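Local coordinates for myosin-2 (Saccharomyces cerevisiae, PDB 6IXO), which carries organelles and other cargo along actin cables as a class V myosin motor, gripping cargo receptors with the globular tail domain described here, at residues 287-292 and 311-316; 232-237 and 281-286; 11-16 and 406-411; 29-34 and 400-405. All blocks are in the same frame, centred on the assembly; numbering follows the deposited sequence.

Contact 1: 287-292 and 311-316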
loop_
_atom_site.group_PDB
_atom_site.type_symbol
_atom_site.label_atom_id
_atom_site.label_comp_id
_atom_site.label_asym_id
_atom_site.label_seq_id
_atom_site.Cartn_x
_atom_site.Cartn_y
_atom_site.Cartn_z
ATOM N N ILE A 287 18.534 -7.350 -10.756
ATOM C CA ILE A 287 18.677 -8.270 -11.909
ATOM C C ILE A 287 20.064 -8.042 -12.579
ATOM O O ILE A 287 20.818 -8.989 -12.907
ATOM C CB ILE A 287 17.524 -8.058 -12.919
ATOM C CG1 ILE A 287 16.207 -8.572 -12.310
ATOM C CG2 ILE A 287 17.850 -8.687 -14.338
ATOM C CD1 ILE A 287 14.919 -8.140 -13.111
ATOM N N GLN A 288 20.403 -6.781 -12.793
ATOM C CA GLN A 288 21.650 -6.492 -13.512
ATOM C C GLN A 288 22.870 -6.842 -12.643
ATOM O O GLN A 288 23.916 -7.204 -13.152
ATOM C CB GLN A 288 21.672 -5.027 -13.939
ATOM C CG GLN A 288 20.770 -4.751 -15.160
ATOM C CD GLN A 288 20.600 -3.261 -15.438
ATOM O OE1 GLN A 288 21.510 -2.470 -15.187
ATOM N NE2 GLN A 288 19.412 -2.869 -15.946
ATOM N N THR A 289 22.738 -6.709 -11.328
ATOM C CA THR A 289 23.840 -7.136 -10.452
ATOM C C THR A 289 24.081 -8.639 -10.549
ATOM O O THR A 289 25.247 -9.106 -10.682
ATOM C CB THR A 289 23.555 -6.732 -9.010
ATOM O OG1 THR A 289 23.548 -5.309 -8.971
ATOM C CG2 THR A 289 24.640 -7.262 -8.015
ATOM N N ALA A 290 22.995 -9.404 -10.486
ATOM C CA ALA A 290 23.083 -10.861 -10.672
ATOM C C ALA A 290 23.766 -11.196 -11.976
ATOM O O ALA A 290 24.618 -12.117 -12.044
ATOM C CB ALA A 290 21.673 -11.488 -10.611
ATOM N N LYS A 291 23.423 -10.474 -13.047
ATOM C CA LYS A 291 24.084 -10.760 -14.352
ATOM C C LYS A 291 25.577 -10.459 -14.260
ATOM O O LYS A 291 26.425 -11.233 -14.701
ATOM C CB LYS A 291 23.470 -9.945 -15.481
ATOM C CG LYS A 291 22.100 -10.488 -15.935
ATOM C CD LYS A 291 21.346 -9.529 -16.862
ATOM C CE LYS A 291 20.103 -10.174 -17.498
ATOM N NZ LYS A 291 19.228 -10.895 -16.522
ATOM N N LEU A 292 25.896 -9.322 -13.656
ATOM C CA LEU A 292 27.281 -8.883 -13.572
ATOM C C LEU A 292 28.099 -9.960 -12.860
ATOM O O LEU A 292 29.256 -10.246 -13.216
ATOM C CB LEU A 292 27.374 -7.532 -12.831
ATOM C CG LEU A 292 28.788 -6.942 -12.617
ATOM C CD1 LEU A 292 28.721 -5.438 -12.445
ATOM C CD2 LEU A 292 29.453 -7.525 -11.364
ATOM N N TYR A 311 22.612 -1.512 -18.047
ATOM C CA TYR A 311 22.290 -0.127 -18.422
ATOM C C TYR A 311 21.721 0.688 -17.262
ATOM O O TYR A 311 21.534 1.895 -17.386
ATOM C CB TYR A 311 21.302 -0.086 -19.614
ATOM C CG TYR A 311 19.975 -0.780 -19.356
ATOM C CD1 TYR A 311 18.914 -0.110 -18.762
ATOM C CD2 TYR A 311 19.788 -2.109 -19.711
ATOM C CE1 TYR A 311 17.702 -0.750 -18.514
ATOM C CE2 TYR A 311 18.587 -2.756 -19.468
ATOM C CZ TYR A 311 17.546 -2.072 -18.873
ATOM O OH TYR A 311 16.362 -2.727 -18.640
ATOM N N SER A 312 21.422 0.049 -16.137
ATOM C CA SER A 312 20.920 0.810 -14.996
ATOM C C SER A 312 21.994 1.064 -13.944
ATOM O O SER A 312 21.729 1.647 -12.886
ATOM C CB SER A 312 19.733 0.089 -14.363
ATOM O OG SER A 312 18.669 -0.007 -15.296
ATOM N N LEU A 313 23.201 0.586 -14.211
ATOM C CA LEU A 313 24.275 0.745 -13.249
ATOM C C LEU A 313 25.249 1.777 -13.783
ATOM O O LEU A 313 25.512 1.810 -14.978
ATOM C CB LEU A 313 24.976 -0.582 -12.990
ATOM C CG LEU A 313 24.089 -1.716 -12.457
ATOM C CD1 LEU A 313 24.986 -2.952 -12.167
ATOM C CD2 LEU A 313 23.385 -1.276 -11.183
ATOM N N THR A 314 25.765 2.632 -12.906
ATOM C CA THR A 314 26.742 3.641 -13.313
ATOM C C THR A 314 28.128 3.028 -13.397
ATOM O O THR A 314 28.373 1.976 -12.814
ATOM C CB THR A 314 26.801 4.777 -12.319
ATOM O OG1 THR A 314 27.268 4.225 -11.084
ATOM C CG2 THR A 314 25.356 5.437 -12.117
ATOM N N PRO A 315 29.052 3.692 -14.093
ATOM C CA PRO A 315 30.391 3.101 -14.092
ATOM C C PRO A 315 30.989 2.934 -12.676
ATOM O O PRO A 315 31.676 1.930 -12.428
ATOM C CB PRO A 315 31.203 4.092 -14.926
ATOM C CG PRO A 315 30.230 4.675 -15.863
ATOM C CD PRO A 315 28.962 4.842 -15.009
ATOM N N ALA A 316 30.724 3.874 -11.765
ATOM C CA ALA A 316 31.275 3.759 -10.410
ATOM C C ALA A 316 30.691 2.535 -9.702
ATOM O O ALA A 316 31.367 1.889 -8.905
ATOM C CB ALA A 316 31.004 5.038 -9.593
#

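Contact 2: 232-237 and 281-286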
loop_
_atom_site.group_PDB
_atom_site.type_symbol
_atom_site.label_atom_id
_atom_site.label_comp_id
_atom_site.label_asym_id
_atom_site.label_seq_id
_atom_site.Cartn_x
_atom_site.Cartn_y
_atom_site.Cartn_z
ATOM N N THR A 232 5.751 0.565 -5.871
ATOM C CA THR A 232 6.509 1.311 -4.825
ATOM C C THR A 232 7.335 0.337 -3.986
ATOM O O THR A 232 8.523 0.556 -3.725
ATOM C CB THR A 232 5.561 2.120 -3.898
ATOM O OG1 THR A 232 4.872 3.093 -4.676
ATOM C CG2 THR A 232 6.352 2.845 -2.774
ATOM N N LEU A 233 6.738 -0.783 -3.616
ATOM C CA LEU A 233 7.464 -1.718 -2.746
ATOM C C LEU A 233 8.607 -2.463 -3.463
ATOM O O LEU A 233 9.673 -2.701 -2.864
ATOM C CB LEU A 233 6.494 -2.732 -2.137
ATOM C CG LEU A 233 5.499 -2.073 -1.146
ATOM C CD1 LEU A 233 4.506 -3.102 -0.624
ATOM C CD2 LEU A 233 6.187 -1.346 0.065
ATOM N N LEU A 234 8.379 -2.854 -4.713
ATOM C CA LEU A 234 9.432 -3.507 -5.507
ATOM C C LEU A 234 10.625 -2.584 -5.734
ATOM O O LEU A 234 11.790 -3.000 -5.615
ATOM C CB LEU A 234 8.879 -3.950 -6.872
ATOM C CG LEU A 234 7.863 -5.086 -6.779
ATOM C CD1 LEU A 234 7.213 -5.311 -8.134
ATOM C CD2 LEU A 234 8.524 -6.398 -6.247
ATOM N N ASN A 235 10.352 -1.337 -6.120
ATOM C CA ASN A 235 11.442 -0.352 -6.239
ATOM C C ASN A 235 12.240 -0.229 -4.950
ATOM O O ASN A 235 13.491 -0.081 -4.971
ATOM C CB ASN A 235 10.921 1.033 -6.615
ATOM C CG ASN A 235 10.593 1.127 -8.087
ATOM O OD1 ASN A 235 11.336 0.612 -8.897
ATOM N ND2 ASN A 235 9.500 1.823 -8.437
ATOM N N TYR A 236 11.500 -0.262 -3.849
ATOM C CA TYR A 236 12.071 -0.166 -2.512
ATOM C C TYR A 236 12.983 -1.378 -2.234
ATOM O O TYR A 236 14.116 -1.230 -1.802
ATOM C CB TYR A 236 10.977 -0.118 -1.450
ATOM C CG TYR A 236 11.518 0.248 -0.069
ATOM C CD1 TYR A 236 11.881 1.564 0.228
ATOM C CD2 TYR A 236 11.614 -0.708 0.939
ATOM C CE1 TYR A 236 12.383 1.920 1.520
ATOM C CE2 TYR A 236 12.065 -0.365 2.259
ATOM C CZ TYR A 236 12.476 0.931 2.509
ATOM O OH TYR A 236 12.895 1.262 3.770
ATOM N N VAL A 237 12.458 -2.571 -2.457
ATOM C CA VAL A 237 13.275 -3.791 -2.290
ATOM C C VAL A 237 14.554 -3.707 -3.143
ATOM O O VAL A 237 15.653 -4.021 -2.697
ATOM C CB VAL A 237 12.444 -5.023 -2.685
ATOM C CG1 VAL A 237 13.333 -6.245 -2.908
ATOM C CG2 VAL A 237 11.353 -5.287 -1.617
ATOM N N GLU A 281 11.162 -4.016 -14.613
ATOM C CA GLU A 281 11.747 -2.671 -14.538
ATOM C C GLU A 281 12.044 -2.213 -13.087
ATOM O O GLU A 281 13.111 -1.645 -12.813
ATOM C CB GLU A 281 10.834 -1.660 -15.235
ATOM C CG GLU A 281 11.212 -0.221 -14.958
ATOM C CD GLU A 281 10.373 0.764 -15.749
ATOM O OE1 GLU A 281 9.213 0.426 -16.084
ATOM O OE2 GLU A 281 10.881 1.871 -16.039
ATOM N N CYS A 282 11.129 -2.491 -12.161
ATOM C CA CYS A 282 11.359 -2.186 -10.753
ATOM C C CYS A 282 12.574 -2.915 -10.136
ATOM O O CYS A 282 13.070 -2.473 -9.100
ATOM C CB CYS A 282 10.147 -2.546 -9.914
ATOM S SG CYS A 282 8.637 -1.671 -10.417
ATOM N N LEU A 283 13.011 -4.038 -10.712
ATOM C CA LEU A 283 14.039 -4.848 -10.019
ATOM C C LEU A 283 15.346 -4.818 -10.775
ATOM O O LEU A 283 16.238 -5.663 -10.563
ATOM C CB LEU A 283 13.572 -6.311 -9.848
ATOM C CG LEU A 283 12.293 -6.525 -9.021
ATOM C CD1 LEU A 283 11.702 -7.922 -9.265
ATOM C CD2 LEU A 283 12.622 -6.309 -7.558
ATOM N N GLN A 284 15.460 -3.856 -11.667
ATOM C CA GLN A 284 16.566 -3.906 -12.612
ATOM C C GLN A 284 17.938 -3.843 -11.943
ATOM O O GLN A 284 18.897 -4.377 -12.477
ATOM C CB GLN A 284 16.449 -2.775 -13.639
ATOM C CG GLN A 284 15.719 -3.143 -14.941
ATOM C CD GLN A 284 16.063 -4.531 -15.494
ATOM O OE1 GLN A 284 17.148 -4.753 -16.040
ATOM N NE2 GLN A 284 15.129 -5.464 -15.360
ATOM N N HIS A 285 18.071 -3.174 -10.805
ATOM C CA HIS A 285 19.416 -3.096 -10.242
ATOM C C HIS A 285 19.837 -4.418 -9.701
ATOM O O HIS A 285 21.018 -4.767 -9.796
ATOM C CB HIS A 285 19.512 -2.029 -9.137
ATOM C CG HIS A 285 19.173 -0.655 -9.622
ATOM N ND1 HIS A 285 17.919 -0.088 -9.456
ATOM C CD2 HIS A 285 19.906 0.251 -10.313
ATOM C CE1 HIS A 285 17.903 1.116 -9.997
ATOM N NE2 HIS A 285 19.097 1.353 -10.522
ATOM N N LEU A 286 18.908 -5.123 -9.065
ATOM C CA LEU A 286 19.194 -6.498 -8.589
ATOM C C LEU A 286 19.402 -7.455 -9.761
ATOM O O LEU A 286 20.346 -8.286 -9.787
ATOM C CB LEU A 286 18.044 -7.019 -7.718
ATOM C CG LEU A 286 17.921 -6.287 -6.392
ATOM C CD1 LEU A 286 16.697 -6.817 -5.666
ATOM C CD2 LEU A 286 19.225 -6.583 -5.573
#

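Contact 3: 11-16 and 406-411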
loop_
_atom_site.group_PDB
_atom_site.type_symbol
_atom_site.label_atom_id
_atom_site.label_comp_id
_atom_site.label_asym_id
_atom_site.label_seq_id
_atom_site.Cartn_x
_atom_site.Cartn_y
_atom_site.Cartn_z
ATOM N N GLU A 11 -39.480 10.550 15.475
ATOM C CA GLU A 11 -39.129 11.024 16.804
ATOM C C GLU A 11 -38.032 10.158 17.422
ATOM O O GLU A 11 -37.067 10.680 17.955
ATOM C CB GLU A 11 -40.320 11.033 17.739
ATOM C CG GLU A 11 -39.970 11.538 19.132
ATOM C CD GLU A 11 -41.202 11.876 19.950
ATOM O OE1 GLU A 11 -42.320 11.503 19.522
ATOM O OE2 GLU A 11 -41.057 12.517 21.014
ATOM N N GLU A 12 -38.214 8.844 17.378
ATOM C CA GLU A 12 -37.229 7.935 17.977
ATOM C C GLU A 12 -35.882 8.105 17.291
ATOM O O GLU A 12 -34.846 8.126 17.965
ATOM C CB GLU A 12 -37.684 6.471 17.916
ATOM C CG GLU A 12 -36.671 5.509 18.579
ATOM C CD GLU A 12 -37.140 4.062 18.737
ATOM O OE1 GLU A 12 -38.177 3.646 18.157
ATOM O OE2 GLU A 12 -36.445 3.334 19.471
ATOM N N LEU A 13 -35.876 8.241 15.963
ATOM C CA LEU A 13 -34.613 8.420 15.236
ATOM C C LEU A 13 -33.911 9.666 15.728
ATOM O O LEU A 13 -32.709 9.672 15.986
ATOM C CB LEU A 13 -34.833 8.541 13.733
ATOM C CG LEU A 13 -34.659 7.294 12.894
ATOM C CD1 LEU A 13 -35.153 7.590 11.487
ATOM C CD2 LEU A 13 -33.159 6.827 12.905
ATOM N N TYR A 14 -34.704 10.728 15.869
ATOM C CA TYR A 14 -34.180 12.020 16.246
ATOM C C TYR A 14 -33.503 11.986 17.603
ATOM O O TYR A 14 -32.408 12.518 17.769
ATOM C CB TYR A 14 -35.307 13.068 16.269
ATOM C CG TYR A 14 -34.775 14.458 16.471
ATOM C CD1 TYR A 14 -34.624 14.987 17.751
ATOM C CD2 TYR A 14 -34.391 15.238 15.381
ATOM C CE1 TYR A 14 -34.119 16.259 17.941
ATOM C CE2 TYR A 14 -33.896 16.520 15.560
ATOM C CZ TYR A 14 -33.753 17.018 16.842
ATOM O OH TYR A 14 -33.254 18.284 17.030
ATOM N N ARG A 15 -34.161 11.383 18.583
ATOM C CA ARG A 15 -33.558 11.246 19.903
ATOM C C ARG A 15 -32.313 10.372 19.868
ATOM O O ARG A 15 -31.371 10.601 20.634
ATOM C CB ARG A 15 -34.552 10.659 20.895
ATOM C CG ARG A 15 -35.825 11.470 21.050
ATOM C CD ARG A 15 -35.517 12.943 21.325
ATOM N NE ARG A 15 -36.703 13.695 21.759
ATOM C CZ ARG A 15 -36.684 14.959 22.182
ATOM N NH1 ARG A 15 -35.534 15.629 22.230
ATOM N NH2 ARG A 15 -37.812 15.552 22.558
ATOM N N LEU A 16 -32.294 9.356 19.014
ATOM C CA LEU A 16 -31.054 8.528 18.936
ATOM C C LEU A 16 -29.907 9.349 18.376
ATOM O O LEU A 16 -28.765 9.241 18.816
ATOM C CB LEU A 16 -31.273 7.273 18.094
ATOM C CG LEU A 16 -32.167 6.236 18.791
ATOM C CD1 LEU A 16 -32.775 5.249 17.806
ATOM C CD2 LEU A 16 -31.395 5.489 19.900
ATOM N N LYS A 406 -27.523 0.158 15.989
ATOM C CA LYS A 406 -28.381 -0.867 15.403
ATOM C C LYS A 406 -29.852 -0.407 15.372
ATOM O O LYS A 406 -30.611 -0.714 14.435
ATOM C CB LYS A 406 -28.248 -2.173 16.183
ATOM C CG LYS A 406 -29.260 -3.245 15.808
ATOM C CD LYS A 406 -28.826 -4.602 16.341
ATOM C CE LYS A 406 -30.005 -5.517 16.654
ATOM N NZ LYS A 406 -31.031 -5.511 15.572
ATOM N N ARG A 407 -30.265 0.333 16.390
ATOM C CA ARG A 407 -31.690 0.757 16.372
ATOM C C ARG A 407 -31.900 1.771 15.243
ATOM O O ARG A 407 -32.903 1.730 14.525
ATOM C CB ARG A 407 -32.087 1.346 17.708
ATOM C CG ARG A 407 -33.544 1.821 17.720
ATOM C CD ARG A 407 -34.508 0.666 17.434
ATOM N NE ARG A 407 -35.908 1.051 17.670
ATOM C CZ ARG A 407 -36.938 0.348 17.228
ATOM N NH1 ARG A 407 -36.727 -0.775 16.552
ATOM N NH2 ARG A 407 -38.176 0.754 17.472
ATOM N N ILE A 408 -30.921 2.664 15.070
ATOM C CA ILE A 408 -30.991 3.645 13.988
ATOM C C ILE A 408 -31.098 2.924 12.646
ATOM O O ILE A 408 -31.982 3.200 11.829
ATOM C CB ILE A 408 -29.760 4.575 13.980
ATOM C CG1 ILE A 408 -29.761 5.515 15.197
ATOM C CG2 ILE A 408 -29.700 5.386 12.700
ATOM C CD1 ILE A 408 -28.424 6.254 15.413
ATOM N N VAL A 409 -30.195 1.983 12.415
ATOM C CA VAL A 409 -30.230 1.262 11.163
ATOM C C VAL A 409 -31.540 0.516 10.975
ATOM O O VAL A 409 -32.105 0.540 9.880
ATOM C CB VAL A 409 -29.017 0.295 11.053
ATOM C CG1 VAL A 409 -29.162 -0.575 9.847
ATOM C CG2 VAL A 409 -27.750 1.105 10.960
ATOM N N ASP A 410 -32.063 -0.100 12.035
ATOM C CA ASP A 410 -33.350 -0.787 11.924
ATOM C C ASP A 410 -34.496 0.178 11.619
ATOM O O ASP A 410 -35.438 -0.163 10.888
ATOM C CB ASP A 410 -33.683 -1.571 13.207
ATOM C CG ASP A 410 -32.694 -2.717 13.484
ATOM O OD1 ASP A 410 -31.873 -3.058 12.598
ATOM O OD2 ASP A 410 -32.746 -3.283 14.599
ATOM N N LEU A 411 -34.444 1.370 12.207
ATOM C CA LEU A 411 -35.538 2.326 12.024
ATOM C C LEU A 411 -35.464 2.891 10.612
ATOM O O LEU A 411 -36.468 3.004 9.937
ATOM C CB LEU A 411 -35.476 3.444 13.062
ATOM C CG LEU A 411 -35.909 3.076 14.477
ATOM C CD1 LEU A 411 -35.471 4.164 15.424
ATOM C CD2 LEU A 411 -37.416 2.838 14.547
#

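Contact 4: 29-34 and 400-405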
loop_
_atom_site.group_PDB
_atom_site.type_symbol
_atom_site.label_atom_id
_atom_site.label_comp_id
_atom_site.label_asym_id
_atom_site.label_seq_id
_atom_site.Cartn_x
_atom_site.Cartn_y
_atom_site.Cartn_z
ATOM N N GLU A 29 -15.561 3.352 19.697
ATOM C CA GLU A 29 -15.001 2.225 20.430
ATOM C C GLU A 29 -15.493 0.880 19.881
ATOM O O GLU A 29 -14.736 -0.057 19.823
ATOM C CB GLU A 29 -15.322 2.340 21.932
ATOM C CG GLU A 29 -14.853 3.653 22.576
ATOM C CD GLU A 29 -13.330 3.881 22.460
ATOM O OE1 GLU A 29 -12.545 2.966 22.815
ATOM O OE2 GLU A 29 -12.926 4.979 22.013
ATOM N N GLY A 30 -16.761 0.783 19.482
ATOM C CA GLY A 30 -17.316 -0.486 19.035
ATOM C C GLY A 30 -17.104 -0.758 17.547
ATOM O O GLY A 30 -16.615 -1.808 17.151
ATOM N N LEU A 31 -17.493 0.187 16.705
ATOM C CA LEU A 31 -17.471 -0.065 15.272
ATOM C C LEU A 31 -16.073 0.130 14.701
ATOM O O LEU A 31 -15.569 -0.689 13.922
ATOM C CB LEU A 31 -18.451 0.870 14.553
ATOM C CG LEU A 31 -18.508 0.673 13.033
ATOM C CD1 LEU A 31 -19.086 -0.675 12.689
ATOM C CD2 LEU A 31 -19.309 1.792 12.392
ATOM N N LEU A 32 -15.446 1.237 15.066
ATOM C CA LEU A 32 -14.186 1.558 14.417
ATOM C C LEU A 32 -13.002 0.825 15.095
ATOM O O LEU A 32 -12.323 0.034 14.448
ATOM C CB LEU A 32 -13.954 3.062 14.406
ATOM C CG LEU A 32 -15.065 3.857 13.705
ATOM C CD1 LEU A 32 -14.728 5.331 13.830
ATOM C CD2 LEU A 32 -15.226 3.458 12.230
ATOM N N LYS A 33 -12.744 1.077 16.372
ATOM C CA LYS A 33 -11.592 0.405 17.014
ATOM C C LYS A 33 -11.842 -1.093 17.088
ATOM O O LYS A 33 -10.910 -1.883 17.142
ATOM C CB LYS A 33 -11.322 0.953 18.422
ATOM C CG LYS A 33 -10.886 2.408 18.436
ATOM C CD LYS A 33 -10.492 2.824 19.848
ATOM C CE LYS A 33 -10.348 4.340 19.953
ATOM N NZ LYS A 33 -9.903 4.761 21.311
ATOM N N GLY A 34 -13.114 -1.492 17.046
ATOM C CA GLY A 34 -13.471 -2.893 17.193
ATOM C C GLY A 34 -13.656 -3.623 15.867
ATOM O O GLY A 34 -14.223 -4.715 15.837
ATOM N N LEU A 400 -21.771 -7.703 15.854
ATOM C CA LEU A 400 -21.630 -6.387 16.464
ATOM C C LEU A 400 -22.561 -6.226 17.652
ATOM O O LEU A 400 -23.664 -6.762 17.672
ATOM C CB LEU A 400 -21.878 -5.259 15.452
ATOM C CG LEU A 400 -20.753 -5.012 14.444
ATOM C CD1 LEU A 400 -21.178 -4.006 13.371
ATOM C CD2 LEU A 400 -19.467 -4.531 15.153
ATOM N N SER A 401 -22.102 -5.482 18.648
ATOM C CA SER A 401 -22.987 -5.082 19.724
ATOM C C SER A 401 -23.004 -3.571 19.884
ATOM O O SER A 401 -22.282 -3.025 20.712
ATOM C CB SER A 401 -22.587 -5.753 21.039
ATOM O OG SER A 401 -23.513 -5.348 22.050
ATOM N N LEU A 402 -23.858 -2.913 19.099
ATOM C CA LEU A 402 -23.992 -1.461 19.080
ATOM C C LEU A 402 -25.468 -1.065 19.185
ATOM O O LEU A 402 -26.114 -0.833 18.175
ATOM C CB LEU A 402 -23.428 -0.881 17.787
ATOM C CG LEU A 402 -22.009 -1.339 17.395
ATOM C CD1 LEU A 402 -21.739 -0.939 15.982
ATOM C CD2 LEU A 402 -20.984 -0.741 18.344
ATOM N N PRO A 403 -25.986 -0.993 20.406
ATOM C CA PRO A 403 -27.440 -0.855 20.613
ATOM C C PRO A 403 -28.078 0.325 19.871
ATOM O O PRO A 403 -29.076 0.148 19.159
ATOM C CB PRO A 403 -27.561 -0.662 22.123
ATOM C CG PRO A 403 -26.304 -1.367 22.701
ATOM C CD PRO A 403 -25.224 -1.174 21.660
ATOM N N SER A 404 -27.530 1.517 20.059
ATOM C CA SER A 404 -28.134 2.701 19.446
ATOM C C SER A 404 -27.959 2.674 17.939
ATOM O O SER A 404 -28.864 2.976 17.161
ATOM C CB SER A 404 -27.508 3.982 20.015
ATOM O OG SER A 404 -28.026 4.233 21.304
ATOM N N THR A 405 -26.764 2.284 17.525
ATOM C CA THR A 405 -26.452 2.305 16.121
ATOM C C THR A 405 -27.350 1.338 15.400
ATOM O O THR A 405 -27.879 1.647 14.338
ATOM C CB THR A 405 -24.958 1.925 15.869
ATOM O OG1 THR A 405 -24.122 2.864 16.539
ATOM C CG2 THR A 405 -24.673 1.981 14.417
#

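Contact 1: 287-292 and 311-316
Tyr311 lays its ring against the carboxamide of Gln288: NE2 sits over the middle of one ring face, 3.5 Å above the ring plane. CG of Tyr311 lies between its own backbone N and carbonyl carbon (chi1 59°), a less roomy place for a side chain. A tyrosine suits this exposed position, since its flat face can cover a polar group. Ser312 comes next and is held twice by the same carboxamide. Its backbone N donates to Gln288 OE1 at 2.7 Å, lying in the plane of the C=O and on a lone pair, with an angle of 120° at the oxygen. Gln288 NE2 gives a weak bond of 3.0 Å to Ser312 OG, and it also bonds to Gln284 OE1 one turn back. Glutamine fits because it offers an acceptor and a donor side by side at the end of an extended chain; its carboxamide, buried itself, finds a donor in Ser312 N and acceptors in Ser312 OG and Gln284 OE1. In this part of the DIL domain the loop docks on helix 284-294 just before helix 315-323 starts. Leu313 then turns to apolar packing, its CD1 lying 4.5 Å from Leu292 CD1. Thr289 OG1, whose hydrogen bond goes to His285 O, is a van der Waals neighbour of Leu313 CD1 at 4.2 Å. Leu318 and Leu321 of helix 315-323 touch both leucines. Thr314 ends the loop as N-cap, its side chain capping a backbone N of the helix while its own N bonds to Gln317 OE1, and Pro315 opens the first turn, packed against helix 336-350.

Contact 2: 232-237 and 281-286
Cys282 has SG anti to its carbonyl carbon (chi1 -59°), and Asn235 has CG placed likewise (chi1 -78°); these torsions set SG and CG where the two backbones almost meet, and Asn235 OD1 lies 3.8 Å from Cys282 SG. The CA atoms of Asn235 and Cys282 are 4.9 Å apart, a separation that the compact Cys282 makes possible, together with an Asn235 CB directed away from the partner segment. The carboxamide of Asn235 nevertheless comes back, and OD1 lies 3.4 Å from Cys282 CA and 3.5 Å from Cys282 CB. These are van der Waals contacts; no hydrogen bond joins the two segments. One residue earlier on the helix, Leu234 CB meets Cys282 CB at 3.6 Å. Cysteine suits this spot, compact enough for close approach yet apolar enough to be buried. The site is the break between the short helix 279-282 and helix 284-294 in the DIL domain, braced against the long helix 223-247 within an all-helical bundle. Leu283, the N-cap residue at that break, has no polar group with which to cap. It sends its side chain into the core instead, CD2 standing 4.3 Å from Leu234 CD2 and 3.9 Å from the carbonyl oxygen of Leu234. Helix 223-247 supplies polar partners for the new helix: Asp238, just past the segment, bonds to Leu286 N and to His285 ND1. Three residues after Leu283, Leu286 CD1 lies 4.4 Å from Val237 CG1, a looser touch between branched side chains. Leu267 and Cys271 of helix 254-273 also pack on Leu234.

Contact 3: 11-16 and 406-411
Glu12 and Arg407 form a two-pronged salt bridge in which the guanidinium is used side-on. Arg407 NE donates almost straight to Glu12 OE2 at 3.0 Å, and Arg407 NH2 reaches Glu12 OE1 at the same 3.0 Å. OE2 lies in the guanidinium plane, yet NE stands well above the plane of the carboxylate. The two flat groups are therefore not coplanar as in an ideal pair, but turned 57° apart. A bend in the arginine chain (chi2 60°) places CD off the extended course, and the two side chains cross at about a right angle. Leu411 CD2 covers the middle of one guanidinium face, 3.6 Å above it, while CD1 of the same residue touches Glu12 CG at 3.6 Å. This leucine shields one flank of the ion pair, which probably strengthens the attraction. Arginine and glutamate suit the border of the interface, their long aliphatic parts packing on it while their charges meet. Leu16 CD1 lies 3.5 Å from Arg407 CG, and Leu16 CB meets Ile408 CG1 at 3.7 Å. Deeper in, Leu13 CD2 touches Ile408 CG2 at 3.8 Å, and the side chains of Leu13 and Leu411 run past each other in opposite directions, with Leu13 CG near Leu411 CB. Glu64 and Arg67 of helix 53-67 also pack on Leu13. Glu12, Leu13 and Leu16 have the same spacing as Arg407, Ile408 and Leu411, one stripe along each helix. This is antiparallel helix packing, with 149° between the segment directions, and it brings the first helix of the globular tail, 6-18, together with its last, 403-415.

Contact 4: 29-34 and 400-405
The loop leading into the last helix of the tail domain, 403-415, packs here on the last part of helix 20-32, where Leu402 meets Gly30 and Leu31. The turn at 29-32 is a wider, pi-type one. Leu402 CD2 rests on the bare backbone, 3.7 Å from Gly30 CA and 4.0 Å from Leu31 N. With no beta carbon on Gly30 standing in the way, the methyl can come right up to the main chain, and the glycine thus provides the recess into which the leucine fits. The other branch, Leu402 CD1, lies 4.0 Å from Leu31 CB. Leu402 is also the N-cap residue of helix 403-415, although a leucine side chain cannot cap. The amides of the first turn find their acceptor on the partner helix instead: both carboxylate oxygens of Glu26 are used, one by Ser404 N and the other by Thr405 N, so Glu26 of helix 20-32 accepts from two amides of the first turn. Pro403 suits that turn, where its ring costs no helix hydrogen bond. Two residues before the N-cap, Leu400 adds a second apolar touch. Leu31 CD1 meets Leu400 CD1 at 4.0 Å, the side chains crossing at a slant. Tyr53 of helix 53-67 packs on both of these leucines, and Ile57 of that helix reaches Leu31 and Thr405. Beside this contact, Lys33 NZ binds Glu29 OE2 at 3.1 Å, approaching on the syn lone pair in a salt bridge spaced four residues along the chain.

Contacts 1 and 2 are buried, lie in the DIL domain and share helix 284-294: contact 2 packs its start, contact 1 its middle, with Tyr311 and Gln284 touching between them. Contacts 3 and 4, partly buried, lie on the opposite side of the chain's centre, their centres about 15 Å apart; they hold successive parts of the C-terminal segment against helices 6-18 and 20-32. Contact 1 satisfies a loop amide with a carboxamide, contacts 2 and 4 pack mostly apolar side chains without a hydrogen bond between segments, contact 2 adding the Asn235 carboxamide, and contact 3 edges its leucines with an ion pair. Contacts 1 and 3, centres about 65 Å apart, show how elongated the domain is.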